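Local coordinates for 49 protein (Murid herpesvirus 4, PDB 6A4V) that probably interacts with the host poly(ADP-ribose) polymerase 1 and thereby facilitates replication of the virus, at residues S292-T295 against L296-D299. Sequence-based numbering, arbitrary orientation.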
# COMPACT_ATOMS: atom_id res chain seq x y z
N SER B 292 -14.77 -9.05 -5.73
CA SER B 292 -13.35 -9.03 -5.35
C SER B 292 -12.84 -7.58 -5.22
O SER B 292 -12.34 -6.92 -6.20
CB SER B 292 -12.48 -9.82 -6.27
OG SER B 292 -12.79 -9.50 -7.60
N ASN B 293 -12.94 -7.14 -3.96
CA ASN B 293 -12.63 -5.81 -3.55
C ASN B 293 -11.16 -5.86 -3.19
O ASN B 293 -10.77 -6.37 -2.12
CB ASN B 293 -13.59 -5.36 -2.44
CG ASN B 293 -13.61 -3.84 -2.26
OD1 ASN B 293 -12.86 -3.30 -1.45
ND2 ASN B 293 -14.49 -3.14 -2.98
N ASN B 294 -10.33 -5.53 -4.18
CA ASN B 294 -8.94 -5.86 -4.10
C ASN B 294 -8.16 -4.81 -4.88
O ASN B 294 -8.69 -4.22 -5.86
CB ASN B 294 -8.64 -7.30 -4.53
CG ASN B 294 -8.22 -7.48 -5.98
OD1 ASN B 294 -7.43 -6.71 -6.53
ND2 ASN B 294 -8.67 -8.56 -6.60
N THR B 295 -6.92 -4.60 -4.41
CA THR B 295 -6.05 -3.54 -4.81
C THR B 295 -5.70 -3.64 -6.30
O THR B 295 -5.43 -2.64 -6.92
CB THR B 295 -4.79 -3.51 -3.92
OG1 THR B 295 -3.93 -2.42 -4.26
CG2 THR B 295 -3.97 -4.78 -4.02
N LEU B 296 -5.65 -4.84 -6.89
CA LEU B 296 -5.36 -4.88 -8.36
C LEU B 296 -6.48 -4.20 -9.14
O LEU B 296 -6.20 -3.40 -10.12
CB LEU B 296 -5.15 -6.33 -8.82
CG LEU B 296 -4.02 -7.09 -8.15
CD1 LEU B 296 -3.96 -8.51 -8.71
CD2 LEU B 296 -2.68 -6.38 -8.40
N VAL B 297 -7.74 -4.40 -8.69
CA VAL B 297 -8.90 -3.80 -9.40
C VAL B 297 -8.84 -2.29 -9.30
O VAL B 297 -9.05 -1.51 -10.31
CB VAL B 297 -10.26 -4.37 -8.95
CG1 VAL B 297 -11.39 -3.72 -9.68
CG2 VAL B 297 -10.41 -5.87 -9.11
N PHE B 298 -8.65 -1.79 -8.10
CA PHE B 298 -8.52 -0.30 -7.96
C PHE B 298 -7.44 0.23 -8.88
O PHE B 298 -7.71 1.24 -9.57
CB PHE B 298 -8.22 0.13 -6.53
CG PHE B 298 -9.37 -0.15 -5.61
CD1 PHE B 298 -10.50 0.65 -5.65
CD2 PHE B 298 -9.39 -1.32 -4.85
CE1 PHE B 298 -11.57 0.40 -4.80
CE2 PHE B 298 -10.48 -1.60 -4.04
CZ PHE B 298 -11.51 -0.70 -3.97
N ASP B 299 -6.33 -0.51 -9.00
CA ASP B 299 -5.26 -0.05 -9.86
C ASP B 299 -5.73 0.03 -11.31
O ASP B 299 -5.42 0.95 -12.04
CB ASP B 299 -4.01 -0.93 -9.75
CG ASP B 299 -3.14 -0.72 -8.51
OD1 ASP B 299 -2.97 0.46 -8.13
OD2 ASP B 299 -2.56 -1.75 -7.96
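The ring of F298 meets the amide of N293 at its edge: N293 OD1 lies in the ring plane, 3.9 Å from F298 CZ, and the amide stands nearly upright against the ring, the two planes 80° apart. T295 CA also borders the ring near its plane, while the carbonyl oxygen of N294 approaches obliquely, 3.1 Å from F298 CD2. F298 is further packed by side chains of helix 61-85, among them C73 and C76, and by L289 of helix 274-289. The polar end of N293 is held by other parts of the chain: OD1 accepts from R80, and ND2 donates to N247 and to the backbone of L289.

N294 turns its amide oxygen back to the first backbone NH groups of the helix. N294 OD1 accepts from V297 N at 3.2 Å, with the donor 44° out of the carbonyl plane rather than on a lone pair. A shorter but strongly bent, weak bond comes from L296 N, and N294 OD1 also rests 3.3 Å from L296 CB. One amide oxygen thus serves two of the NH groups at the helix start, while N294 O takes weak bonds from V297 N and F298 N.

The side chains of T295 and D299 lie alongside each other, with T295 OG1 and D299 OD2 4.0 Å apart. Their backbones are joined by D299 N to T295 O, 3.1 Å. With OG1 anti to its own N (chi1 -177°), T295 directs the hydroxyl to H81 and Q77 of helix 61-85; D299 OD1 forms a salt bridge with K196 of the second subunit. The arrangement is an asparagine N-cap, opening helix 295-312 after the loop from helix 274-289 in this mainly helical protein, at the interface with the second subunit.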